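Local atomic coordinates of putative ABC transporter subunit, substrate-binding component (Rhodopseudomonas palustris, PDB entry 4EVS), a protein that binds 4-hydroxybenzoate and probably delivers it, and related lignin-derived benzoates, to an ABC transporter as its solute-binding component. Residues G9-M14 with A62-L67; I295-E300 with A313-M318. One frame throughout, in Å; residues are numbered along the deposited sequence.

Contact 1 of 2, residues G9-M14 with A62-L67; sequences GVIGTM and ALAQEL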
ATOM      1  N   GLY A   9     -17.395  -6.290  -5.611  1.00 17.14           N
ATOM      2  CA  GLY A   9     -16.418  -7.293  -6.032  1.00 17.30           C
ATOM      3  C   GLY A   9     -15.033  -6.924  -5.601  1.00 15.89           C
ATOM      4  O   GLY A   9     -14.504  -5.890  -6.052  1.00 18.48           O
ATOM      5  N   VAL A  10     -14.441  -7.745  -4.754  1.00 16.08           N
ATOM      6  CA  VAL A  10     -13.120  -7.469  -4.227  1.00 15.09           C
ATOM      7  C   VAL A  10     -12.114  -8.383  -4.950  1.00 15.83           C
ATOM      8  O   VAL A  10     -12.253  -9.609  -4.923  1.00 17.25           O
ATOM      9  CB  VAL A  10     -13.031  -7.708  -2.703  1.00 15.17           C
ATOM     10  CG1 VAL A  10     -11.565  -7.393  -2.199  1.00 17.84           C
ATOM     11  CG2 VAL A  10     -14.114  -6.877  -1.981  1.00 17.14           C
ATOM     12  N   ILE A  11     -11.151  -7.786  -5.622  1.00 15.32           N
ATOM     13  CA  ILE A  11     -10.068  -8.533  -6.283  1.00 15.02           C
ATOM     14  C   ILE A  11      -8.832  -8.357  -5.444  1.00 14.83           C
ATOM     15  O   ILE A  11      -8.353  -7.199  -5.221  1.00 15.88           O
ATOM     16  CB  ILE A  11      -9.809  -8.039  -7.758  1.00 15.58           C
ATOM     17  CG1 ILE A  11     -11.055  -8.290  -8.621  1.00 17.55           C
ATOM     18  CG2 ILE A  11      -8.579  -8.732  -8.366  1.00 16.68           C
ATOM     19  CD1 ILE A  11     -11.073  -7.501  -9.951  1.00 17.71           C
ATOM     20  N   GLY A  12      -8.259  -9.455  -4.988  1.00 15.02           N
ATOM     21  CA  GLY A  12      -7.011  -9.360  -4.256  1.00 15.66           C
ATOM     22  C   GLY A  12      -6.280 -10.688  -4.239  1.00 16.12           C
ATOM     23  O   GLY A  12      -6.821 -11.705  -4.700  1.00 17.83           O
ATOM     24  N   THR A  13      -5.071 -10.696  -3.697  1.00 16.34           N
ATOM     25  CA  THR A  13      -4.273 -11.896  -3.673  1.00 17.17           C
ATOM     26  C   THR A  13      -4.684 -12.759  -2.503  1.00 17.34           C
ATOM     27  O   THR A  13      -4.153 -12.644  -1.387  1.00 18.04           O
ATOM     28  CB  THR A  13      -2.789 -11.509  -3.641  1.00 17.45           C
ATOM     29  OG1 THR A  13      -2.531 -10.586  -2.554  1.00 17.43           O
ATOM     30  CG2 THR A  13      -2.334 -10.861  -4.975  1.00 18.11           C
HETATM   31  N   MSE A  14      -5.655 -13.658  -2.768  1.00 17.91           N
HETATM   32  CA  MSE A  14      -6.314 -14.427  -1.691  1.00 20.01           C
HETATM   33  C   MSE A  14      -5.590 -15.734  -1.330  1.00 20.22           C
HETATM   34  O   MSE A  14      -5.739 -16.229  -0.194  1.00 20.62           O
HETATM   35  CB  MSE A  14      -7.797 -14.706  -2.032  1.00 20.30           C
HETATM   36  CG  MSE A  14      -8.599 -13.542  -2.586  1.00 21.37           C
HETATM   37 SE   MSE A  14      -8.607 -12.006  -1.393  0.66 21.51          SE
HETATM   38  CE  MSE A  14      -9.478 -12.820   0.108  1.00 20.68           C
ATOM     39  N   ALA A  62     -10.116 -10.529 -16.467  1.00 22.09           N
ATOM     40  CA  ALA A  62     -11.172 -11.538 -16.605  1.00 23.00           C
ATOM     41  C   ALA A  62     -12.026 -11.601 -15.335  1.00 22.21           C
ATOM     42  O   ALA A  62     -13.234 -11.756 -15.384  1.00 21.56           O
ATOM     43  CB  ALA A  62     -10.574 -12.939 -16.934  1.00 22.82           C
ATOM     44  N   LEU A  63     -11.398 -11.496 -14.167  1.00 21.34           N
ATOM     45  CA  LEU A  63     -12.164 -11.439 -12.915  1.00 20.18           C
ATOM     46  C   LEU A  63     -13.100 -10.240 -12.850  1.00 19.07           C
ATOM     47  O   LEU A  63     -14.267 -10.360 -12.470  1.00 19.70           O
ATOM     48  CB  LEU A  63     -11.279 -11.438 -11.689  1.00 19.61           C
ATOM     49  CG  LEU A  63     -10.381 -12.670 -11.502  1.00 21.90           C
ATOM     50  CD1 LEU A  63      -9.348 -12.390 -10.432  1.00 24.47           C
ATOM     51  CD2 LEU A  63     -11.191 -13.944 -11.191  1.00 24.11           C
ATOM     52  N   ALA A  64     -12.623  -9.074 -13.242  1.00 19.78           N
ATOM     53  CA  ALA A  64     -13.455  -7.870 -13.234  1.00 19.19           C
ATOM     54  C   ALA A  64     -14.629  -7.975 -14.216  1.00 20.44           C
ATOM     55  O   ALA A  64     -15.775  -7.605 -13.905  1.00 20.05           O
ATOM     56  CB  ALA A  64     -12.609  -6.606 -13.478  1.00 20.09           C
ATOM     57  N   GLN A  65     -14.356  -8.497 -15.395  1.00 20.99           N
ATOM     58  CA  GLN A  65     -15.407  -8.677 -16.386  1.00 21.93           C
ATOM     59  C   GLN A  65     -16.496  -9.610 -15.847  1.00 21.46           C
ATOM     60  O   GLN A  65     -17.688  -9.338 -16.009  1.00 22.54           O
ATOM     61  CB  GLN A  65     -14.802  -9.193 -17.713  1.00 22.53           C
ATOM     62  CG  GLN A  65     -13.918  -8.161 -18.408  1.00 25.54           C
ATOM     63  CD  GLN A  65     -13.178  -8.736 -19.570  1.00 26.60           C
ATOM     64  OE1 GLN A  65     -12.731  -9.895 -19.510  1.00 26.83           O
ATOM     65  NE2 GLN A  65     -13.019  -7.935 -20.644  1.00 27.31           N
ATOM     66  N   GLU A  66     -16.104 -10.682 -15.180  1.00 21.51           N
ATOM     67  CA  GLU A  66     -17.070 -11.652 -14.612  1.00 21.29           C
ATOM     68  C   GLU A  66     -17.894 -10.958 -13.517  1.00 19.90           C
ATOM     69  O   GLU A  66     -19.093 -11.222 -13.362  1.00 20.07           O
ATOM     70  CB  GLU A  66     -16.359 -12.874 -13.996  1.00 24.22           C
ATOM     71  CG  GLU A  66     -17.286 -13.950 -13.239  1.00 29.94           C
ATOM     72  CD  GLU A  66     -17.717 -13.729 -11.715  1.00 35.75           C
ATOM     73  OE1 GLU A  66     -17.219 -12.902 -10.945  1.00 38.22           O
ATOM     74  OE2 GLU A  66     -18.624 -14.463 -11.274  1.00 42.76           O
ATOM     75  N   LEU A  67     -17.236 -10.161 -12.689  1.00 19.30           N
ATOM     76  CA  LEU A  67     -17.911  -9.450 -11.607  1.00 18.66           C
ATOM     77  C   LEU A  67     -18.941  -8.464 -12.153  1.00 18.54           C
ATOM     78  O   LEU A  67     -20.041  -8.292 -11.606  1.00 18.14           O
ATOM     79  CB  LEU A  67     -16.923  -8.717 -10.696  1.00 18.87           C
ATOM     80  CG  LEU A  67     -16.039  -9.564  -9.788  1.00 18.70           C
ATOM     81  CD1 LEU A  67     -14.831  -8.736  -9.228  1.00 19.34           C
ATOM     82  CD2 LEU A  67     -16.943 -10.180  -8.665  1.00 18.42           C
TER

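Contact 2 of 2, residues I295-E300 with A313-M318; sequences IYKMIE and AAVKDM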
ATOM      1  N   ILE A 295     -17.169   3.132   0.318  1.00 16.55           N
ATOM      2  CA  ILE A 295     -18.230   2.424  -0.398  1.00 17.18           C
ATOM      3  C   ILE A 295     -19.558   2.639   0.312  1.00 17.09           C
ATOM      4  O   ILE A 295     -20.559   2.905  -0.334  1.00 17.61           O
ATOM      5  CB  ILE A 295     -17.911   0.920  -0.514  1.00 17.24           C
ATOM      6  CG1 ILE A 295     -16.719   0.755  -1.459  1.00 19.07           C
ATOM      7  CG2 ILE A 295     -19.146   0.114  -1.047  1.00 19.84           C
ATOM      8  CD1 ILE A 295     -16.067  -0.619  -1.464  1.00 21.28           C
ATOM      9  N   TYR A 296     -19.562   2.551   1.646  1.00 17.30           N
ATOM     10  CA  TYR A 296     -20.809   2.826   2.361  1.00 17.57           C
ATOM     11  C   TYR A 296     -21.322   4.254   2.082  1.00 18.50           C
ATOM     12  O   TYR A 296     -22.537   4.459   1.909  1.00 20.48           O
ATOM     13  CB  TYR A 296     -20.704   2.535   3.845  1.00 18.09           C
ATOM     14  CG  TYR A 296     -20.869   1.066   4.213  1.00 18.45           C
ATOM     15  CD1 TYR A 296     -20.289   0.044   3.452  1.00 18.01           C
ATOM     16  CD2 TYR A 296     -21.572   0.691   5.356  1.00 17.70           C
ATOM     17  CE1 TYR A 296     -20.441  -1.282   3.816  1.00 17.77           C
ATOM     18  CE2 TYR A 296     -21.721  -0.628   5.726  1.00 16.77           C
ATOM     19  CZ  TYR A 296     -21.164  -1.615   4.962  1.00 17.23           C
ATOM     20  OH  TYR A 296     -21.268  -2.922   5.343  1.00 18.72           O
ATOM     21  N   LYS A 297     -20.414   5.227   2.090  1.00 18.80           N
ATOM     22  CA  LYS A 297     -20.768   6.610   1.806  1.00 19.16           C
ATOM     23  C   LYS A 297     -21.332   6.783   0.383  1.00 18.98           C
ATOM     24  O   LYS A 297     -22.303   7.512   0.165  1.00 20.10           O
ATOM     25  CB  LYS A 297     -19.558   7.496   2.015  1.00 19.09           C
ATOM     26  CG  LYS A 297     -19.775   8.960   1.696  1.00 24.21           C
ATOM     27  CD  LYS A 297     -20.737   9.627   2.641  1.00 29.86           C
ATOM     28  CE  LYS A 297     -20.741  11.168   2.454  1.00 31.57           C
ATOM     29  NZ  LYS A 297     -21.085  11.827   3.736  1.00 36.34           N
HETATM   30  N   MSE A 298     -20.707   6.115  -0.586  1.00 18.76           N
HETATM   31  CA  MSE A 298     -21.203   6.150  -1.968  1.00 18.51           C
HETATM   32  C   MSE A 298     -22.588   5.567  -2.104  1.00 19.09           C
HETATM   33  O   MSE A 298     -23.421   6.130  -2.791  1.00 21.04           O
HETATM   34  CB  MSE A 298     -20.211   5.482  -2.914  1.00 18.65           C
HETATM   35  CG  MSE A 298     -18.935   6.280  -3.021  1.00 20.27           C
HETATM   36 SE   MSE A 298     -17.750   5.690  -4.460  0.62 23.67          SE
HETATM   37  CE  MSE A 298     -17.293   4.079  -3.739  1.00 20.68           C
ATOM     38  N   ILE A 299     -22.851   4.466  -1.394  1.00 18.31           N
ATOM     39  CA  ILE A 299     -24.195   3.853  -1.444  1.00 18.70           C
ATOM     40  C   ILE A 299     -25.207   4.768  -0.779  1.00 20.16           C
ATOM     41  O   ILE A 299     -26.325   4.917  -1.260  1.00 22.36           O
ATOM     42  CB  ILE A 299     -24.175   2.454  -0.805  1.00 18.66           C
ATOM     43  CG1 ILE A 299     -23.273   1.489  -1.615  1.00 20.15           C
ATOM     44  CG2 ILE A 299     -25.575   1.919  -0.645  1.00 19.14           C
ATOM     45  CD1 ILE A 299     -22.947   0.163  -0.953  1.00 20.91           C
ATOM     46  N   GLU A 300     -24.820   5.398   0.329  1.00 20.71           N
ATOM     47  CA  GLU A 300     -25.696   6.340   1.024  1.00 23.29           C
ATOM     48  C   GLU A 300     -26.072   7.494   0.120  1.00 22.54           C
ATOM     49  O   GLU A 300     -27.251   7.893   0.000  1.00 24.01           O
ATOM     50  CB  GLU A 300     -24.956   6.842   2.266  1.00 23.34           C
ATOM     51  CG  GLU A 300     -25.539   8.060   2.960  1.00 29.89           C
ATOM     52  CD  GLU A 300     -26.829   7.764   3.603  1.00 34.65           C
ATOM     53  OE1 GLU A 300     -27.110   6.559   3.849  1.00 40.31           O
ATOM     54  OE2 GLU A 300     -27.584   8.741   3.885  1.00 39.17           O
ATOM     55  N   ALA A 313     -18.641  11.808  -6.483  1.00 21.76           N
ATOM     56  CA  ALA A 313     -18.752  13.189  -6.023  1.00 21.99           C
ATOM     57  C   ALA A 313     -18.892  13.238  -4.478  1.00 22.37           C
ATOM     58  O   ALA A 313     -18.419  14.156  -3.826  1.00 24.06           O
ATOM     59  CB  ALA A 313     -19.924  13.916  -6.720  1.00 22.96           C
ATOM     60  N   ALA A 314     -19.524  12.233  -3.903  1.00 21.61           N
ATOM     61  CA  ALA A 314     -19.750  12.209  -2.457  1.00 22.63           C
ATOM     62  C   ALA A 314     -18.520  11.933  -1.623  1.00 21.73           C
ATOM     63  O   ALA A 314     -18.536  12.156  -0.410  1.00 24.04           O
ATOM     64  CB  ALA A 314     -20.835  11.197  -2.119  1.00 23.63           C
ATOM     65  N   VAL A 315     -17.457  11.411  -2.239  1.00 20.01           N
ATOM     66  CA  VAL A 315     -16.226  11.076  -1.477  1.00 19.84           C
ATOM     67  C   VAL A 315     -15.008  11.841  -1.876  1.00 19.74           C
ATOM     68  O   VAL A 315     -14.003  11.765  -1.174  1.00 20.10           O
ATOM     69  CB  VAL A 315     -15.907   9.564  -1.514  1.00 19.53           C
ATOM     70  CG1 VAL A 315     -17.031   8.785  -0.830  1.00 21.31           C
ATOM     71  CG2 VAL A 315     -15.697   9.031  -2.942  1.00 20.68           C
ATOM     72  N   LYS A 316     -15.051  12.557  -3.010  1.00 20.51           N
ATOM     73  CA  LYS A 316     -13.770  13.009  -3.601  1.00 22.02           C
ATOM     74  C   LYS A 316     -13.096  14.139  -2.851  1.00 21.27           C
ATOM     75  O   LYS A 316     -11.930  14.436  -3.141  1.00 21.04           O
ATOM     76  CB  LYS A 316     -13.921  13.374  -5.073  1.00 24.75           C
ATOM     77  CG  LYS A 316     -14.747  14.572  -5.349  1.00 28.93           C
ATOM     78  CD  LYS A 316     -14.712  14.844  -6.869  1.00 34.39           C
ATOM     79  CE  LYS A 316     -15.814  15.822  -7.308  1.00 38.00           C
ATOM     80  NZ  LYS A 316     -15.376  17.234  -7.489  1.00 39.89           N
ATOM     81  N   ASP A 317     -13.759  14.756  -1.877  1.00 21.01           N
ATOM     82  CA  ASP A 317     -13.037  15.629  -0.939  1.00 21.41           C
ATOM     83  C   ASP A 317     -13.352  15.384   0.532  1.00 21.26           C
ATOM     84  O   ASP A 317     -13.209  16.274   1.373  1.00 23.69           O
ATOM     85  CB  ASP A 317     -13.081  17.148  -1.315  1.00 22.60           C
ATOM     86  CG  ASP A 317     -14.406  17.806  -1.060  1.00 24.95           C
ATOM     87  OD1 ASP A 317     -15.377  17.116  -0.658  1.00 27.46           O
ATOM     88  OD2 ASP A 317     -14.469  19.066  -1.276  1.00 27.88           O
HETATM   89  N   MSE A 318     -13.762  14.151   0.846  0.66 21.06           N
HETATM   90  CA  MSE A 318     -14.087  13.794   2.231  0.66 22.06           C
HETATM   91  C   MSE A 318     -12.842  13.792   3.138  0.66 20.51           C
HETATM   92  O   MSE A 318     -11.726  13.485   2.712  0.66 20.07           O
HETATM   93  CB  MSE A 318     -14.741  12.429   2.275  0.66 24.20           C
HETATM   94  CG  MSE A 318     -15.405  12.063   3.566  0.66 29.62           C
HETATM   95 SE   MSE A 318     -16.425  10.414   3.261  0.45 40.68          SE
HETATM   96  CE  MSE A 318     -15.384   9.729   1.808  0.66 34.34           C
TER

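Contact 1 of 2, residues G9-M14 with A62-L67
Leu67 lays both of its methyl groups against Gly9: CD1 stands 3.8 Å and CD2 3.9 Å from Gly9 CA. Gly9 has no side chain, and the helix comes nearest to the strand here, with the CA atoms of Gly9 and Leu67 6.2 Å apart. Ile11 extends this tight end. Its CG1 lies anti to the carbonyl carbon (chi1 -63°) and meets Leu67 CD1 at 3.9 Å, the two side chains crossing obliquely; the near-extended chi2 of 164° then carries Ile11 CD1 onto Ala64 CB, again 3.9 Å away. Farther along, the fit slackens. The CA atoms of Ile11 and Leu63 are 7.5 Å apart, the other branch of Ile11, CG2, reaches Leu63 CD1 only at 4.3 Å, and the partly exposed Leu63 marks the loose side. No hydrogen bond crosses, so the contact rests on apolar packing. Strand 9-12 and helix 62-67 run nearly antiparallel (171°), the arrangement of a beta-alpha-beta crossover: helix 57-69 connects strand 43-51 to strand 75-78 and passes over strand 5-12, which lies between them in the sheet. Backbone bonds tie Gly9 to Tyr75 and Ala77 and Val10 to Val48 and Arg50, while Val10 points away from this helix and packs on helix 19-36.

Contact 2 of 2, residues I295-E300 with A313-M318
Thr302 OG1 is hydrogen-bonded to Met298 O and, weakly, to Ile299 O, one turn after the residue through which helix 283-302 meets Val315. The motif is a pair of consecutive helices, 283-302 and 308-315, packed against each other in a periplasmic-binding-protein fold. A type I beta turn runs from Val315 to Met318, closed by Met318 N to Val315 O at 3.1 Å, and Met318 pairs through its backbone with Ile329. No hydrogen bond joins the two segments. Val315 CG1 is the apolar centre of the contact: it meets Lys297 CG at 3.7 Å and Met298 CG at 3.8 Å, so one methyl is held by two successive residues of the helix. Met298 and Val315 cross at about a right angle, whereas Lys297 and Val315 slide past each other in opposite directions. The buried side is carried by Met298 and Val315, and Met298 also touches Tyr75. Lys297 forms the exposed border; its CG is anti to the backbone N (chi1 178°), which lays the start of the chain beside Val315. Met318, a selenomethionine like Met298, has two conformers, and its approach to Lys297 is accordingly doubtful. Beyond the bend at chi2 (67°), the methylene CE of Lys297 lies 3.7 Å from Ala314 O.

Both contacts build onto the sheet that contains strand 5-12, but from opposite faces. In contact 1, Gly9 and Ile11 meet helix 57-69; helix 283-302 of contact 2 instead places Ile295 on Val8 and Ile299 on Ile6. The contact centres are 22 Å apart and the nearest atoms about 7 Å, without touching. Contact 1 closes before contact 2 opens, and strands 141-147 to 250-253 of the second sheet come between. Helix 283-302 then comes back to pack on the first sheet, consistent with a two-lobed binding protein whose chain crosses between lobes more than once. Ile11, about 12 Å from the bound p-hydroxybenzoic acid, is not a pocket residue: contact 1 is framework packing.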